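Local coordinates for protein putative polyketide synthase (Streptomyces coelicolor, PDB 1U0M) that condenses five malonyl-CoA units iteratively into a pentaketide and cyclises it to 1,3,6,8-tetrahydroxynaphthalene, a precursor of melanin, at residues Met26-Leu30 with Leu47-Glu51. Coordinates in Å, arbitrary orientation, origin at the centre of the assembly. Numbering follows the deposited sequence.
Sequences MEETL and LRLIE
Two short antiparallel helices pack here as a helical hairpin within the N-terminal half of a chalcone synthase-like chain, its centre about 22 Å from the centre of the chain and away from the probable catalytic cysteine, Cys146. The axes of Met26-Leu30 and Leu47-Glu51 approach to 10.4 Å at 165°, so the register runs in reverse: Met26 faces Glu51 (CA-CA 7.0 Å) and Leu30 faces Leu47 (CA-CA 6.3 Å). Both backbones are regular alpha helix, with Leu30 N hydrogen-bonded to Met26 O (3.1 Å) and Glu51 N to Leu47 O (2.9 Å).

No hydrogen bond joins the helices; the seam is largely apolar and buries 280 Å², both sides summed. Its focus is Ile50, whose beta-branched side chain points across and whose CG2 meets Met26 CE at 3.3 Å, Leu30 CD1 at 3.8 Å and Thr29 CG2 at 4.1 Å. The flexible Met26 (t, p, m) bends its thioether over the gap, leaving SD 3.7 Å from Glu51 CA. Leu30 starts sideways, but its branched end turns inward: CG lies 4.4 Å from Leu47 CG. Glu51, exposed at the edge, brings CG to 4.2 Å from Met26 SD and its carboxylate carbon CD to 3.8 Å from Leu30 CD2; Glu27 and Arg48 point away, as suits charged residues on outer helix faces. Thr29 turns its methyl to the seam and hydrogen-bonds through OG1 to Thr25 O.

Helix 26-37 follows directly on strand 22-25, which pairs with strand 57-60 beyond helix 43-52, so the helical hairpin is the connection between the two paired strands; further along, Leu47 also packs on Ala33 and Arg34 of helix 26-37.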
ATOM      1  N   MET A  26     -16.514 -20.215  20.429  1.00 34.93           N
ATOM      2  CA  MET A  26     -16.190 -19.456  21.625  1.00 36.27           C
ATOM      3  C   MET A  26     -15.664 -20.402  22.693  1.00 35.38           C
ATOM      4  O   MET A  26     -14.627 -20.159  23.304  1.00 34.15           O
ATOM      5  CB  MET A  26     -17.457 -18.787  22.150  1.00 40.10           C
ATOM      6  CG  MET A  26     -17.345 -18.239  23.556  1.00 42.32           C
ATOM      7  SD  MET A  26     -16.577 -16.653  23.533  1.00 52.34           S
ATOM      8  CE  MET A  26     -14.893 -17.082  23.364  1.00 47.85           C
ATOM      9  N   GLU A  27     -16.413 -21.476  22.912  1.00 36.51           N
ATOM     10  CA  GLU A  27     -16.080 -22.476  23.912  1.00 40.43           C
ATOM     11  C   GLU A  27     -14.681 -23.026  23.700  1.00 39.26           C
ATOM     12  O   GLU A  27     -13.896 -23.105  24.642  1.00 40.37           O
ATOM     13  CB  GLU A  27     -17.095 -23.628  23.873  1.00 42.84           C
ATOM     14  CG  GLU A  27     -17.476 -24.135  25.263  1.00 49.41           C
ATOM     15  CD  GLU A  27     -17.768 -25.632  25.308  1.00 53.24           C
ATOM     16  OE1 GLU A  27     -18.624 -26.103  24.526  1.00 54.17           O
ATOM     17  OE2 GLU A  27     -17.142 -26.337  26.139  1.00 55.67           O
ATOM     18  N   GLU A  28     -14.381 -23.410  22.461  1.00 39.52           N
ATOM     19  CA  GLU A  28     -13.074 -23.954  22.117  1.00 39.92           C
ATOM     20  C   GLU A  28     -11.969 -22.963  22.424  1.00 36.32           C
ATOM     21  O   GLU A  28     -10.924 -23.337  22.967  1.00 31.50           O
ATOM     22  CB  GLU A  28     -13.011 -24.309  20.634  1.00 43.69           C
ATOM     23  CG  GLU A  28     -13.911 -25.449  20.216  1.00 47.57           C
ATOM     24  CD  GLU A  28     -14.082 -25.481  18.715  1.00 51.93           C
ATOM     25  OE1 GLU A  28     -13.057 -25.419  18.002  1.00 53.51           O
ATOM     26  OE2 GLU A  28     -15.235 -25.566  18.246  1.00 54.31           O
ATOM     27  N   THR A  29     -12.204 -21.705  22.061  1.00 35.70           N
ATOM     28  CA  THR A  29     -11.221 -20.650  22.298  1.00 37.63           C
ATOM     29  C   THR A  29     -10.872 -20.599  23.773  1.00 37.15           C
ATOM     30  O   THR A  29      -9.694 -20.542  24.138  1.00 36.84           O
ATOM     31  CB  THR A  29     -11.744 -19.254  21.874  1.00 38.28           C
ATOM     32  OG1 THR A  29     -11.926 -19.211  20.453  1.00 37.51           O
ATOM     33  CG2 THR A  29     -10.750 -18.180  22.265  1.00 38.49           C
ATOM     34  N   LEU A  30     -11.903 -20.636  24.619  1.00 37.16           N
ATOM     35  CA  LEU A  30     -11.704 -20.592  26.067  1.00 36.34           C
ATOM     36  C   LEU A  30     -10.899 -21.780  26.562  1.00 35.42           C
ATOM     37  O   LEU A  30     -10.026 -21.619  27.408  1.00 34.08           O
ATOM     38  CB  LEU A  30     -13.058 -20.539  26.789  1.00 37.86           C
ATOM     39  CG  LEU A  30     -13.592 -19.138  27.126  1.00 39.22           C
ATOM     40  CD1 LEU A  30     -13.454 -18.236  25.935  1.00 39.12           C
ATOM     41  CD2 LEU A  30     -15.044 -19.215  27.582  1.00 39.87           C
ATOM     42  N   LEU A  47      -9.997 -14.561  29.932  1.00 34.23           N
ATOM     43  CA  LEU A  47     -11.154 -15.368  29.547  1.00 33.30           C
ATOM     44  C   LEU A  47     -12.477 -14.595  29.570  1.00 33.10           C
ATOM     45  O   LEU A  47     -13.304 -14.742  28.664  1.00 31.79           O
ATOM     46  CB  LEU A  47     -11.251 -16.589  30.461  1.00 34.66           C
ATOM     47  CG  LEU A  47     -10.506 -17.864  30.036  1.00 38.58           C
ATOM     48  CD1 LEU A  47      -9.314 -17.535  29.168  1.00 38.79           C
ATOM     49  CD2 LEU A  47     -10.080 -18.626  31.275  1.00 38.89           C
ATOM     50  N   ARG A  48     -12.678 -13.782  30.607  1.00 34.42           N
ATOM     51  CA  ARG A  48     -13.905 -13.002  30.751  1.00 33.85           C
ATOM     52  C   ARG A  48     -14.055 -12.026  29.595  1.00 34.22           C
ATOM     53  O   ARG A  48     -15.122 -11.926  28.976  1.00 35.52           O
ATOM     54  CB  ARG A  48     -13.897 -12.233  32.089  1.00 34.99           C
ATOM     55  CG  ARG A  48     -15.088 -11.271  32.278  1.00 34.62           C
ATOM     56  CD  ARG A  48     -15.194 -10.757  33.727  1.00 33.59           C
ATOM     57  NE  ARG A  48     -14.086  -9.873  34.077  1.00 31.66           N
ATOM     58  CZ  ARG A  48     -13.978  -8.614  33.668  1.00 31.06           C
ATOM     59  NH1 ARG A  48     -14.916  -8.075  32.902  1.00 31.34           N
ATOM     60  NH2 ARG A  48     -12.918  -7.901  34.001  1.00 34.11           N
ATOM     61  N   LEU A  49     -12.978 -11.296  29.326  1.00 36.21           N
ATOM     62  CA  LEU A  49     -12.936 -10.312  28.249  1.00 37.39           C
ATOM     63  C   LEU A  49     -13.294 -10.968  26.924  1.00 38.21           C
ATOM     64  O   LEU A  49     -14.130 -10.470  26.170  1.00 37.62           O
ATOM     65  CB  LEU A  49     -11.536  -9.698  28.168  1.00 37.20           C
ATOM     66  CG  LEU A  49     -11.224  -8.554  29.150  1.00 37.58           C
ATOM     67  CD1 LEU A  49     -11.647  -8.934  30.550  1.00 38.84           C
ATOM     68  CD2 LEU A  49      -9.741  -8.234  29.113  1.00 37.70           C
ATOM     69  N   ILE A  50     -12.663 -12.099  26.651  1.00 36.72           N
ATOM     70  CA  ILE A  50     -12.935 -12.817  25.420  1.00 35.80           C
ATOM     71  C   ILE A  50     -14.402 -13.204  25.353  1.00 36.71           C
ATOM     72  O   ILE A  50     -15.099 -12.893  24.388  1.00 36.44           O
ATOM     73  CB  ILE A  50     -12.061 -14.081  25.322  1.00 34.26           C
ATOM     74  CG1 ILE A  50     -10.595 -13.674  25.125  1.00 32.64           C
ATOM     75  CG2 ILE A  50     -12.529 -14.949  24.159  1.00 34.56           C
ATOM     76  CD1 ILE A  50      -9.629 -14.821  25.141  1.00 32.57           C
ATOM     77  N   GLU A  51     -14.889 -13.857  26.399  1.00 37.81           N
ATOM     78  CA  GLU A  51     -16.274 -14.281  26.394  1.00 38.86           C
ATOM     79  C   GLU A  51     -17.271 -13.147  26.195  1.00 38.26           C
ATOM     80  O   GLU A  51     -18.252 -13.308  25.475  1.00 38.89           O
ATOM     81  CB  GLU A  51     -16.601 -15.048  27.672  1.00 39.67           C
ATOM     82  CG  GLU A  51     -17.837 -15.903  27.498  1.00 43.81           C
ATOM     83  CD  GLU A  51     -17.985 -16.977  28.548  1.00 46.32           C
ATOM     84  OE1 GLU A  51     -18.728 -17.944  28.280  1.00 50.11           O
ATOM     85  OE2 GLU A  51     -17.377 -16.864  29.634  1.00 48.56           O
TER